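Local atomic coordinates of seryl-tRNA synthetase, cytoplasmic (Candida albicans, PDB entry 3QO8), a protein that attaches serine to tRNA(Ser) in two steps, activating serine with ATP to Ser-AMP and then transferring it to the acceptor end of the tRNA. Residues I142-G147 with G331-V336; Q189-Y194 with R410-I415; I301-L306 with I320-E325; L354-P359 with K365-C370. All coordinates share one frame; numbering follows the deposited sequence.

Contact 1: residues I142-G147 with G331-V336; sequences IAAATG and GLPYRV. With SSA (5'-O-(N-(L-seryl)-sulfamoyl)adenosine), chain D.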
# COMPACT_ATOMS: atom_id res chain seq x y z
N ILE A 142 -1.46 28.40 -21.70
CA ILE A 142 -1.66 27.67 -22.94
C ILE A 142 -1.10 26.26 -22.74
O ILE A 142 0.04 26.10 -22.28
CB ILE A 142 -0.88 28.33 -24.11
CG1 ILE A 142 -1.36 29.76 -24.38
CG2 ILE A 142 -0.93 27.44 -25.36
CD1 ILE A 142 -2.73 29.84 -24.99
N ALA A 143 -1.89 25.25 -23.07
CA ALA A 143 -1.43 23.86 -22.96
C ALA A 143 -0.23 23.67 -23.89
O ALA A 143 -0.35 23.86 -25.10
CB ALA A 143 -2.55 22.91 -23.32
N ALA A 144 0.91 23.27 -23.34
CA ALA A 144 2.14 23.25 -24.13
C ALA A 144 2.09 22.33 -25.35
O ALA A 144 2.60 22.67 -26.42
CB ALA A 144 3.34 22.90 -23.24
N ALA A 145 1.45 21.18 -25.21
CA ALA A 145 1.50 20.17 -26.25
C ALA A 145 0.50 20.42 -27.38
O ALA A 145 0.74 20.04 -28.51
CB ALA A 145 1.29 18.77 -25.65
N THR A 146 -0.61 21.06 -27.06
CA THR A 146 -1.69 21.22 -28.03
C THR A 146 -1.84 22.65 -28.54
O THR A 146 -2.47 22.89 -29.58
CB THR A 146 -3.03 20.79 -27.44
OG1 THR A 146 -3.36 21.67 -26.35
CG2 THR A 146 -2.97 19.35 -26.94
N GLY A 147 -1.31 23.60 -27.78
CA GLY A 147 -1.48 25.01 -28.09
C GLY A 147 -2.85 25.56 -27.70
O GLY A 147 -3.12 26.74 -27.87
N GLY A 331 7.19 16.12 -23.31
CA GLY A 331 6.88 17.44 -23.84
C GLY A 331 6.36 18.41 -22.79
O GLY A 331 5.53 19.27 -23.07
N LEU A 332 6.87 18.28 -21.56
CA LEU A 332 6.39 19.13 -20.47
C LEU A 332 7.43 20.21 -20.16
O LEU A 332 8.57 19.88 -19.83
CB LEU A 332 6.08 18.28 -19.21
CG LEU A 332 5.06 17.15 -19.41
CD1 LEU A 332 4.90 16.26 -18.17
CD2 LEU A 332 3.70 17.70 -19.85
N PRO A 333 7.04 21.50 -20.26
CA PRO A 333 8.01 22.57 -19.96
C PRO A 333 8.38 22.50 -18.50
O PRO A 333 7.53 22.15 -17.69
CB PRO A 333 7.21 23.87 -20.22
CG PRO A 333 5.94 23.46 -20.89
CD PRO A 333 5.68 22.02 -20.50
N TYR A 334 9.62 22.83 -18.14
CA TYR A 334 10.02 22.78 -16.74
C TYR A 334 11.17 23.72 -16.47
O TYR A 334 11.75 24.29 -17.39
CB TYR A 334 10.42 21.34 -16.34
CG TYR A 334 11.62 20.83 -17.12
CD1 TYR A 334 12.91 21.18 -16.76
CD2 TYR A 334 11.45 20.00 -18.23
CE1 TYR A 334 14.02 20.74 -17.50
CE2 TYR A 334 12.55 19.55 -18.97
CZ TYR A 334 13.82 19.93 -18.60
OH TYR A 334 14.90 19.49 -19.32
N ARG A 335 11.48 23.90 -15.19
CA ARG A 335 12.74 24.52 -14.79
C ARG A 335 13.39 23.65 -13.73
O ARG A 335 12.70 22.93 -13.00
CB ARG A 335 12.51 25.93 -14.24
CG ARG A 335 11.61 25.99 -13.02
CD ARG A 335 11.52 27.44 -12.47
NE ARG A 335 10.80 27.49 -11.20
CZ ARG A 335 10.28 28.60 -10.67
NH1 ARG A 335 10.40 29.77 -11.30
NH2 ARG A 335 9.65 28.56 -9.50
N VAL A 336 14.71 23.69 -13.66
CA VAL A 336 15.47 23.03 -12.59
C VAL A 336 16.01 24.09 -11.65
O VAL A 336 16.63 25.08 -12.09
CB VAL A 336 16.63 22.21 -13.18
CG1 VAL A 336 17.46 21.56 -12.06
CG2 VAL A 336 16.09 21.14 -14.13
N10 SSA D . 11.29 17.00 -31.25
CA SSA D . 10.02 16.38 -31.55
CB SSA D . 10.14 14.88 -31.33
OG SSA D . 8.87 14.24 -31.54
C9 SSA D . 8.96 16.95 -30.64
O9 SSA D . 7.79 16.60 -30.75
N8 SSA D . 9.37 17.83 -29.72
S1 SSA D . 8.37 18.37 -28.58
O1S SSA D . 9.14 19.04 -27.57
O2S SSA D . 7.41 19.27 -29.16
O5' SSA D . 7.62 17.17 -27.97
C5' SSA D . 8.20 16.35 -26.96
C4' SSA D . 7.40 15.06 -26.88
O4' SSA D . 6.13 15.27 -26.26
C3' SSA D . 7.11 14.50 -28.27
O3' SSA D . 8.05 13.49 -28.62
C2' SSA D . 5.72 13.91 -28.16
O2' SSA D . 5.81 12.52 -27.86
C1' SSA D . 5.08 14.62 -26.98
N9 SSA D . 4.12 15.60 -27.54
C8 SSA D . 4.28 16.93 -27.63
N7 SSA D . 3.18 17.46 -28.22
C5 SSA D . 2.33 16.44 -28.49
C6 SSA D . 1.07 16.37 -29.07
N6 SSA D . 0.43 17.49 -29.51
N1 SSA D . 0.49 15.16 -29.21
C2 SSA D . 1.10 14.04 -28.78
N3 SSA D . 2.31 14.09 -28.21
C4 SSA D . 2.94 15.28 -28.07
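Ala144 CB meets the puckered ring of Pro333 at its outer corner, 3.5 Å from Pro333 CG and only slightly farther from Pro333 CD; the one flat group here is the adenine of a second bound copy of the seryl-sulfamoyl adenosine (chain D). Ala145 CB sits above one face of the base, near its N7 rim, 3.4 Å from N7 of that ligand. The exocyclic N6 of the same adenine donates a hydrogen bond to Ala145 O at 2.8 Å, somewhat bent (143° at the hydrogen). On the ribose side, Gly331 N comes within 3.2 Å of the ligand O4'. Gly331 ends the preceding helix in a Schellman motif; its positive phi (69°) closes the helix before the chain goes on to strand 334-338, and the sugar rests where a side chain would otherwise stand. The loop 142-147 is folded on itself by the bond from Gly147 N to Ala143 O, and Asn418, at the end of helix 408-419, binds the backbone at Ala144 and Ala145. Pro133 and Tyr136 pack on both Ala144 and Pro333. No hydrogen bond links the two segments directly. Their meeting is a small apolar touch, and polar recognition is left to backbone atoms: a carbonyl oxygen that accepts from N6 can read the amino group of adenine without any specialised side chain.

Contact 2: residues Q189-Y194 with R410-I415; sequences QALINY and RTICCI. With SSA (5'-O-(N-(L-seryl)-sulfamoyl)adenosine), chain B.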
# COMPACT_ATOMS: atom_id res chain seq x y z
N GLN A 189 -0.70 3.54 -15.03
CA GLN A 189 0.09 2.37 -15.42
C GLN A 189 1.08 2.70 -16.53
O GLN A 189 2.22 2.21 -16.53
CB GLN A 189 -0.83 1.21 -15.82
CG GLN A 189 -1.53 0.56 -14.63
CD GLN A 189 -0.55 -0.04 -13.64
OE1 GLN A 189 -0.56 0.27 -12.45
NE2 GLN A 189 0.30 -0.92 -14.14
N ALA A 190 0.65 3.51 -17.50
CA ALA A 190 1.52 3.92 -18.59
C ALA A 190 2.77 4.59 -18.03
O ALA A 190 3.88 4.27 -18.43
CB ALA A 190 0.77 4.88 -19.57
N LEU A 191 2.59 5.54 -17.11
CA LEU A 191 3.74 6.23 -16.52
C LEU A 191 4.65 5.29 -15.73
O LEU A 191 5.88 5.38 -15.81
CB LEU A 191 3.30 7.39 -15.64
CG LEU A 191 2.89 8.61 -16.47
CD1 LEU A 191 2.09 9.56 -15.63
CD2 LEU A 191 4.14 9.29 -17.04
N ILE A 192 4.05 4.38 -14.97
CA ILE A 192 4.84 3.41 -14.22
C ILE A 192 5.70 2.56 -15.18
O ILE A 192 6.90 2.40 -14.97
CB ILE A 192 3.92 2.50 -13.40
CG1 ILE A 192 3.28 3.28 -12.25
CG2 ILE A 192 4.71 1.32 -12.86
CD1 ILE A 192 2.06 2.58 -11.63
N ASN A 193 5.08 2.03 -16.22
CA ASN A 193 5.80 1.15 -17.15
C ASN A 193 6.77 1.86 -18.09
O ASN A 193 7.87 1.37 -18.38
CB ASN A 193 4.81 0.29 -17.95
CG ASN A 193 4.13 -0.73 -17.07
OD1 ASN A 193 4.78 -1.43 -16.31
ND2 ASN A 193 2.81 -0.79 -17.14
N TYR A 194 6.37 3.04 -18.55
CA TYR A 194 7.29 3.85 -19.34
C TYR A 194 8.52 4.22 -18.49
O TYR A 194 9.66 4.05 -18.93
CB TYR A 194 6.60 5.10 -19.91
CG TYR A 194 7.56 6.03 -20.62
CD1 TYR A 194 8.49 5.53 -21.54
CD2 TYR A 194 7.58 7.39 -20.33
CE1 TYR A 194 9.38 6.37 -22.18
CE2 TYR A 194 8.47 8.25 -20.97
CZ TYR A 194 9.37 7.72 -21.90
OH TYR A 194 10.26 8.55 -22.54
N ARG A 410 0.93 12.89 -9.72
CA ARG A 410 1.24 14.32 -9.91
C ARG A 410 1.70 14.60 -11.34
O ARG A 410 1.37 15.64 -11.93
CB ARG A 410 2.25 14.85 -8.89
CG ARG A 410 2.44 16.37 -9.02
CD ARG A 410 3.36 16.95 -7.94
NE ARG A 410 2.75 16.85 -6.62
CZ ARG A 410 3.26 17.40 -5.53
NH1 ARG A 410 4.38 18.12 -5.61
NH2 ARG A 410 2.64 17.24 -4.37
N THR A 411 2.46 13.67 -11.92
CA THR A 411 2.85 13.79 -13.31
C THR A 411 1.62 13.78 -14.23
O THR A 411 1.57 14.49 -15.21
CB THR A 411 3.84 12.69 -13.73
OG1 THR A 411 5.07 12.90 -13.02
CG2 THR A 411 4.13 12.75 -15.22
N ILE A 412 0.62 12.96 -13.90
CA ILE A 412 -0.63 12.98 -14.65
C ILE A 412 -1.25 14.37 -14.60
O ILE A 412 -1.71 14.90 -15.62
CB ILE A 412 -1.64 11.95 -14.13
CG1 ILE A 412 -1.21 10.53 -14.56
CG2 ILE A 412 -3.05 12.29 -14.67
CD1 ILE A 412 -2.02 9.38 -13.89
N CYS A 413 -1.24 15.00 -13.42
CA CYS A 413 -1.79 16.35 -13.32
C CYS A 413 -1.14 17.32 -14.31
O CYS A 413 -1.82 18.13 -14.94
CB CYS A 413 -1.64 16.89 -11.89
SG CYS A 413 -2.59 15.95 -10.68
N CYS A 414 0.17 17.23 -14.47
CA CYS A 414 0.88 18.12 -15.39
C CYS A 414 0.52 17.83 -16.85
O CYS A 414 0.32 18.74 -17.67
CB CYS A 414 2.39 17.97 -15.21
SG CYS A 414 3.33 19.21 -16.11
N ILE A 415 0.45 16.54 -17.17
CA ILE A 415 -0.00 16.11 -18.49
C ILE A 415 -1.40 16.64 -18.79
O ILE A 415 -1.65 17.18 -19.88
CB ILE A 415 0.02 14.56 -18.59
CG1 ILE A 415 1.48 14.07 -18.63
CG2 ILE A 415 -0.78 14.10 -19.82
CD1 ILE A 415 1.65 12.59 -18.46
N10 SSA B . 12.91 9.95 -2.53
CA SSA B . 12.83 11.38 -2.84
CB SSA B . 12.99 11.60 -4.35
OG SSA B . 11.83 11.12 -5.05
C9 SSA B . 11.52 11.95 -2.38
O9 SSA B . 10.64 11.23 -1.92
N8 SSA B . 11.38 13.26 -2.50
S1 SSA B . 9.97 14.00 -2.35
O1S SSA B . 9.47 14.01 -1.00
O2S SSA B . 10.11 15.34 -2.82
O5' SSA B . 8.93 13.32 -3.26
C5' SSA B . 9.20 13.11 -4.64
C4' SSA B . 7.99 13.56 -5.47
O4' SSA B . 6.78 12.87 -5.13
C3' SSA B . 7.64 15.02 -5.28
O3' SSA B . 8.55 15.84 -6.04
C2' SSA B . 6.21 15.05 -5.81
O2' SSA B . 6.21 15.06 -7.25
C1' SSA B . 5.65 13.70 -5.36
N9 SSA B . 4.90 13.86 -4.09
C8 SSA B . 5.40 14.16 -2.88
N7 SSA B . 4.38 14.23 -2.00
C5 SSA B . 3.25 13.97 -2.67
C6 SSA B . 1.92 13.90 -2.30
N6 SSA B . 1.59 14.12 -1.01
N1 SSA B . 0.98 13.60 -3.23
C2 SSA B . 1.33 13.39 -4.51
N3 SSA B . 2.61 13.44 -4.89
C4 SSA B . 3.58 13.75 -3.99
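Leu191 carries this helix-to-helix contact alone from its side, meeting Thr411, Ile412 and Ile415. Its CB points at helix 408-419, and chi1 of -78° places CG opposite the carbonyl carbon and next to the backbone N, from where the two methyls fork. CD1 does most of the work: it lies 3.6 Å from Ile412 CG1, 3.8 Å from Thr411 CG2 and 4.2 Å from Ile415 CD1, so one methyl is received by three residues spread over little more than one turn. CD2 reaches Thr411 CG2 alone, at 3.9 Å, which leaves that threonine methyl between both branches of the leucine. Thr411 OG1 turns to Ser406 OG and Ala407 O, separating its polar end from its apolar one. The segment axes pass 10.8 Å apart at 111°, a steep crossing, and the apolar contact between the segments is made by this one leucine. Arg410 turns one face of its guanidinium to the ligand of chain B, C2' standing 3.5 Å above the plane, offset toward the rim, while Arg410 NH2 approaches adenine C4 at 3.6 Å. Bonds to Phe293 O and Glu366 O fix the group, and Phe293 adds a cation-pi contact. On helix 183-200, Gln189 and Asn193 bond to Asn193 and Gln189 of the second subunit. The arrangement is that of a class II synthetase core, in which the motif 1 dimer-interface helix packs on the motif 3 helix bearing the ATP-site arginine.

Contact 3: residues I301-L306 with I320-E325; sequences IEQFVL and IGCSEE. With SSA (5'-O-(N-(L-seryl)-sulfamoyl)adenosine), chain B.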
# COMPACT_ATOMS: atom_id res chain seq x y z
N ILE A 301 8.07 6.16 -9.50
CA ILE A 301 9.30 5.58 -10.00
C ILE A 301 10.47 6.45 -9.52
O ILE A 301 10.53 7.65 -9.80
CB ILE A 301 9.31 5.49 -11.54
CG1 ILE A 301 8.10 4.69 -12.03
CG2 ILE A 301 10.63 4.88 -12.02
CD1 ILE A 301 7.93 3.34 -11.34
N GLU A 302 11.39 5.81 -8.81
CA GLU A 302 12.48 6.45 -8.09
C GLU A 302 13.82 6.04 -8.70
O GLU A 302 14.03 4.87 -9.03
CB GLU A 302 12.44 5.95 -6.63
CG GLU A 302 13.53 6.51 -5.73
CD GLU A 302 13.26 7.95 -5.31
OE1 GLU A 302 12.28 8.55 -5.82
OE2 GLU A 302 14.02 8.49 -4.46
N GLN A 303 14.74 6.99 -8.85
CA GLN A 303 16.14 6.65 -9.13
C GLN A 303 16.87 6.51 -7.80
O GLN A 303 16.84 7.42 -6.98
CB GLN A 303 16.84 7.76 -9.90
CG GLN A 303 16.26 8.08 -11.25
CD GLN A 303 17.06 9.17 -11.93
OE1 GLN A 303 18.22 8.98 -12.28
NE2 GLN A 303 16.44 10.33 -12.11
N PHE A 304 17.54 5.38 -7.58
CA PHE A 304 18.36 5.28 -6.39
C PHE A 304 19.72 4.72 -6.79
O PHE A 304 19.80 3.66 -7.43
CB PHE A 304 17.73 4.42 -5.28
CG PHE A 304 18.51 4.47 -3.98
CD1 PHE A 304 18.20 5.42 -3.01
CD2 PHE A 304 19.59 3.64 -3.77
CE1 PHE A 304 18.93 5.49 -1.83
CE2 PHE A 304 20.34 3.71 -2.59
CZ PHE A 304 20.01 4.64 -1.63
N VAL A 305 20.77 5.42 -6.40
CA VAL A 305 22.10 5.09 -6.88
C VAL A 305 23.12 5.10 -5.75
O VAL A 305 23.08 5.98 -4.89
CB VAL A 305 22.57 6.10 -7.96
CG1 VAL A 305 23.96 5.70 -8.49
CG2 VAL A 305 21.57 6.17 -9.10
N LEU A 306 24.01 4.12 -5.77
CA LEU A 306 25.15 4.07 -4.87
C LEU A 306 26.38 4.19 -5.74
O LEU A 306 26.49 3.53 -6.78
CB LEU A 306 25.17 2.74 -4.11
CG LEU A 306 23.99 2.36 -3.22
CD1 LEU A 306 22.84 1.84 -4.06
CD2 LEU A 306 24.40 1.26 -2.23
N ILE A 320 19.83 14.00 -12.46
CA ILE A 320 18.88 15.07 -12.78
C ILE A 320 18.72 15.13 -14.30
O ILE A 320 17.64 15.41 -14.82
CB ILE A 320 19.27 16.45 -12.16
CG1 ILE A 320 18.14 17.48 -12.35
CG2 ILE A 320 20.60 16.96 -12.73
CD1 ILE A 320 16.86 17.07 -11.60
N GLY A 321 19.81 14.82 -15.01
CA GLY A 321 19.77 14.79 -16.46
C GLY A 321 18.79 13.72 -16.95
O GLY A 321 18.03 13.93 -17.90
N CYS A 322 18.82 12.56 -16.30
CA CYS A 322 17.86 11.49 -16.62
C CYS A 322 16.41 11.96 -16.45
O CYS A 322 15.56 11.68 -17.29
CB CYS A 322 18.10 10.24 -15.75
SG CYS A 322 19.42 9.16 -16.33
N SER A 323 16.12 12.63 -15.34
CA SER A 323 14.76 13.13 -15.13
C SER A 323 14.38 14.21 -16.16
O SER A 323 13.25 14.25 -16.66
CB SER A 323 14.61 13.66 -13.71
OG SER A 323 14.71 12.58 -12.78
N GLU A 324 15.33 15.09 -16.48
CA GLU A 324 15.05 16.11 -17.50
C GLU A 324 14.68 15.45 -18.82
O GLU A 324 13.70 15.81 -19.47
CB GLU A 324 16.26 17.01 -17.68
CG GLU A 324 16.56 17.87 -16.47
CD GLU A 324 17.70 18.84 -16.75
OE1 GLU A 324 17.50 19.77 -17.57
OE2 GLU A 324 18.78 18.66 -16.17
N GLU A 325 15.48 14.47 -19.23
CA GLU A 325 15.22 13.76 -20.47
C GLU A 325 13.83 13.13 -20.44
O GLU A 325 13.08 13.19 -21.42
CB GLU A 325 16.30 12.70 -20.72
CG GLU A 325 16.13 11.97 -22.04
CD GLU A 325 17.12 10.81 -22.22
OE1 GLU A 325 18.04 10.66 -21.38
OE2 GLU A 325 16.97 10.05 -23.20
N10 SSA B . 12.91 9.95 -2.53
CA SSA B . 12.83 11.38 -2.84
CB SSA B . 12.99 11.60 -4.35
OG SSA B . 11.83 11.12 -5.05
C9 SSA B . 11.52 11.95 -2.38
O9 SSA B . 10.64 11.23 -1.92
N8 SSA B . 11.38 13.26 -2.50
S1 SSA B . 9.97 14.00 -2.35
O1S SSA B . 9.47 14.01 -1.00
O2S SSA B . 10.11 15.34 -2.82
O5' SSA B . 8.93 13.32 -3.26
C5' SSA B . 9.20 13.11 -4.64
C4' SSA B . 7.99 13.56 -5.47
O4' SSA B . 6.78 12.87 -5.13
C3' SSA B . 7.64 15.02 -5.28
O3' SSA B . 8.55 15.84 -6.04
C2' SSA B . 6.21 15.05 -5.81
O2' SSA B . 6.21 15.06 -7.25
C1' SSA B . 5.65 13.70 -5.36
N9 SSA B . 4.90 13.86 -4.09
C8 SSA B . 5.40 14.16 -2.88
N7 SSA B . 4.38 14.23 -2.00
C5 SSA B . 3.25 13.97 -2.67
C6 SSA B . 1.92 13.90 -2.30
N6 SSA B . 1.59 14.12 -1.01
N1 SSA B . 0.98 13.60 -3.23
C2 SSA B . 1.33 13.39 -4.51
N3 SSA B . 2.61 13.44 -4.89
C4 SSA B . 3.58 13.75 -3.99
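Gln303 reaches from strand 301-306 to Cys322 and Ser323 of the helix, joining a strand of the antiparallel class II catalytic sheet, the second strand of motif 2, to helix 312-329 lying against it. In the first shell, Gln303 OE1 lies 3.7 Å from Cys322 CB, while Gln303 NE2 and Ser323 OG are 2.9 Å apart. The side chain gets there by standing CG beside its backbone N (chi1 -61°) and running straight on through chi2 of -179°, so that the amide bridges the gap between strand and helix. Around this pair a second shell fixes the amide. NE2 is hydrogen-bonded to Met319 O, one turn back along the same helix, and OE1 receives a weak bond from Tyr204 OH. The carbonyl of Met319 would do most to hold the rotation of the buried amide, the weak bond from Tyr204 adding to it. Ser323 OG in turn is bonded to Thr404 O, tying the helix to the adjoining strand 399-404, whose Thr404 also binds the ligand through its hydroxyl. Farther out, the next-door residue on the strand serves the active site. Glu302 points its chain to the other side, bent at chi2 (76°), and takes the seryl group of the bound analogue with both carboxylate oxygens, in agreement with the serine-binding role inferred from relatives. Lys300 NZ forms a salt bridge with Glu302 OE1. That oxygen accepts from the ligand's seryl hydroxyl OG at 2.7 Å, and Glu302 OE2 accepts from the amino nitrogen N10 at 2.7 Å.

Contact 4: residues L354-P359 with K365-C370; sequences LEAWFP and KELVSC. With MG (magnesium ion), chain C; SSA (5'-O-(N-(L-seryl)-sulfamoyl)adenosine), chain B.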
# COMPACT_ATOMS: atom_id res chain seq x y z
N LEU A 354 13.09 19.59 -10.04
CA LEU A 354 12.56 19.90 -11.35
C LEU A 354 11.11 20.28 -11.08
O LEU A 354 10.37 19.52 -10.45
CB LEU A 354 12.67 18.70 -12.31
CG LEU A 354 12.20 18.96 -13.75
CD1 LEU A 354 12.98 18.11 -14.76
CD2 LEU A 354 10.70 18.73 -13.91
N GLU A 355 10.75 21.47 -11.52
CA GLU A 355 9.40 22.00 -11.35
C GLU A 355 8.83 22.21 -12.74
O GLU A 355 9.40 22.94 -13.56
CB GLU A 355 9.44 23.33 -10.59
CG GLU A 355 10.21 23.30 -9.26
CD GLU A 355 10.23 24.67 -8.60
OE1 GLU A 355 10.23 25.68 -9.33
OE2 GLU A 355 10.22 24.75 -7.36
N ALA A 356 7.70 21.57 -13.01
CA ALA A 356 7.13 21.58 -14.35
C ALA A 356 6.08 22.68 -14.43
O ALA A 356 5.47 23.04 -13.42
CB ALA A 356 6.49 20.24 -14.68
N TRP A 357 5.87 23.20 -15.63
CA TRP A 357 4.90 24.26 -15.84
C TRP A 357 3.48 23.72 -15.85
O TRP A 357 3.16 22.81 -16.61
CB TRP A 357 5.19 24.99 -17.15
CG TRP A 357 4.27 26.15 -17.45
CD1 TRP A 357 3.32 26.22 -18.43
CD2 TRP A 357 4.21 27.40 -16.74
NE1 TRP A 357 2.68 27.45 -18.39
CE2 TRP A 357 3.21 28.19 -17.36
CE3 TRP A 357 4.92 27.93 -15.66
CZ2 TRP A 357 2.90 29.48 -16.92
CZ3 TRP A 357 4.62 29.21 -15.23
CH2 TRP A 357 3.62 29.97 -15.86
N PHE A 358 2.63 24.27 -14.99
CA PHE A 358 1.21 23.97 -15.00
C PHE A 358 0.49 25.19 -15.59
O PHE A 358 0.33 26.21 -14.91
CB PHE A 358 0.72 23.69 -13.56
CG PHE A 358 1.01 22.27 -13.07
CD1 PHE A 358 2.32 21.82 -12.90
CD2 PHE A 358 -0.03 21.42 -12.75
CE1 PHE A 358 2.58 20.52 -12.43
CE2 PHE A 358 0.21 20.13 -12.29
CZ PHE A 358 1.53 19.67 -12.14
N PRO A 359 0.05 25.10 -16.86
CA PRO A 359 -0.41 26.33 -17.52
C PRO A 359 -1.73 26.87 -16.99
O PRO A 359 -1.96 28.07 -17.12
CB PRO A 359 -0.53 25.93 -18.99
CG PRO A 359 -0.75 24.43 -18.95
CD PRO A 359 0.07 23.94 -17.78
N LYS A 365 5.46 23.92 -10.78
CA LYS A 365 5.19 23.08 -9.60
C LYS A 365 6.17 21.93 -9.51
O LYS A 365 6.46 21.28 -10.50
CB LYS A 365 3.78 22.50 -9.66
CG LYS A 365 2.68 23.54 -9.92
CD LYS A 365 2.33 24.30 -8.67
CE LYS A 365 1.11 23.70 -8.00
NZ LYS A 365 0.71 24.50 -6.81
N GLU A 366 6.63 21.66 -8.30
CA GLU A 366 7.59 20.59 -8.07
C GLU A 366 7.09 19.20 -8.53
O GLU A 366 6.03 18.75 -8.10
CB GLU A 366 7.92 20.54 -6.59
CG GLU A 366 8.85 19.39 -6.23
CD GLU A 366 8.76 19.02 -4.76
OE1 GLU A 366 8.34 19.87 -3.95
OE2 GLU A 366 9.12 17.88 -4.42
N LEU A 367 7.84 18.53 -9.40
CA LEU A 367 7.54 17.13 -9.77
C LEU A 367 8.68 16.19 -9.35
O LEU A 367 8.49 14.97 -9.30
CB LEU A 367 7.35 16.97 -11.28
CG LEU A 367 6.14 17.66 -11.93
CD1 LEU A 367 5.97 17.11 -13.33
CD2 LEU A 367 4.88 17.43 -11.12
N VAL A 368 9.86 16.75 -9.12
CA VAL A 368 11.05 15.96 -8.89
C VAL A 368 11.97 16.61 -7.87
O VAL A 368 12.20 17.82 -7.94
CB VAL A 368 11.85 15.77 -10.21
CG1 VAL A 368 13.25 15.22 -9.93
CG2 VAL A 368 11.10 14.87 -11.18
N SER A 369 12.47 15.81 -6.92
CA SER A 369 13.61 16.22 -6.10
C SER A 369 14.75 15.25 -6.33
O SER A 369 14.54 14.04 -6.36
CB SER A 369 13.27 16.24 -4.60
OG SER A 369 12.48 17.36 -4.28
N CYS A 370 15.95 15.79 -6.49
CA CYS A 370 17.15 15.02 -6.78
C CYS A 370 18.21 15.44 -5.76
O CYS A 370 18.59 16.61 -5.71
CB CYS A 370 17.62 15.33 -8.20
SG CYS A 370 19.19 14.50 -8.71
MG MG C . 10.75 17.63 -2.64
N10 SSA B . 12.91 9.95 -2.53
CA SSA B . 12.83 11.38 -2.84
CB SSA B . 12.99 11.60 -4.35
OG SSA B . 11.83 11.12 -5.05
C9 SSA B . 11.52 11.95 -2.38
O9 SSA B . 10.64 11.23 -1.92
N8 SSA B . 11.38 13.26 -2.50
S1 SSA B . 9.97 14.00 -2.35
O1S SSA B . 9.47 14.01 -1.00
O2S SSA B . 10.11 15.34 -2.82
O5' SSA B . 8.93 13.32 -3.26
C5' SSA B . 9.20 13.11 -4.64
C4' SSA B . 7.99 13.56 -5.47
O4' SSA B . 6.78 12.87 -5.13
C3' SSA B . 7.64 15.02 -5.28
O3' SSA B . 8.55 15.84 -6.04
C2' SSA B . 6.21 15.05 -5.81
O2' SSA B . 6.21 15.06 -7.25
C1' SSA B . 5.65 13.70 -5.36
N9 SSA B . 4.90 13.86 -4.09
C8 SSA B . 5.40 14.16 -2.88
N7 SSA B . 4.38 14.23 -2.00
C5 SSA B . 3.25 13.97 -2.67
C6 SSA B . 1.92 13.90 -2.30
N6 SSA B . 1.59 14.12 -1.01
N1 SSA B . 0.98 13.60 -3.23
C2 SSA B . 1.33 13.39 -4.51
N3 SSA B . 2.61 13.44 -4.89
C4 SSA B . 3.58 13.75 -3.99
O HOH W 1 9.19 18.41 -0.82
O HOH W 2 11.35 19.93 -2.54
O HOH W 3 12.40 16.92 -0.77
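Leu354 and Ala356 pair with Val368 and Lys365 through backbone hydrogen bonds of an antiparallel hairpin. Ala356 and Lys365 form a reciprocal pair, the bond from Lys365 N to Ala356 O being the straighter at 168°. Toward the other end, Leu354 O accepts from both Leu367 N (2.9 Å) and Val368 N (3.1 Å), each lying in the carbonyl plane, and Leu354 N returns a bond to Val368 O: Leu367 and Val368 together face Leu354, a classic beta bulge. Glu355 CA adds a CA-H...O contact to Lys365 O.

Among apolar contacts, Leu367 CD1 presses on Ala356 CB at 3.4 Å, tighter than usual, and its CD2 reaches the edge of the Phe358 ring. Lys365 crosses Phe358 at about a right angle, with Lys365 CG 3.5 Å from Phe358 CD1. By contrast, the carboxylate of Glu355 forms a salt bridge with Arg335.

Metal and ligand bonds follow. Glu366, its CG anti to the backbone N (chi1 176°) and its chain extended, brings OE2 to magnesium at 2.4 Å; Ser369 OG, the sulfamoyl O2S of the analogue and three waters complete its six-fold coordination. The same Glu366 OE2 accepts from the ribose O3' at 2.7 Å, and Leu367 O accepts from O2' at 3.1 Å. One carboxylate oxygen thus serves metal and sugar together, and the bulged strand couples ribose recognition to the cation, which would offset negative charge near the sulfamoyl group, a stand-in for the adenylate phosphate.

How the contacts relate
All four contacts are buried where they touch, yet contact 3 lies nearest the chain's centre, about 13 Å from it, and contact 1 farthest, about 27 Å, its loop 142-147 ending in exposed Gly147. Contact 4 is a backbone-bonded hairpin within the catalytic sheet; contact 3 braces the same sheet with a helix through an amide; contact 2 joins two helices by apolar side-chain carbons alone; contact 1 has the smallest interface. Contacts 2, 3 and 4 surround one ligand, at its adenosine, seryl and ribose-metal parts respectively, whereas contact 1 touches the second copy. Pro333 O to Trp357 N links contacts 1 and 4, and Cys414 of contact 2 packs against Ala356 and Phe358 of contact 4.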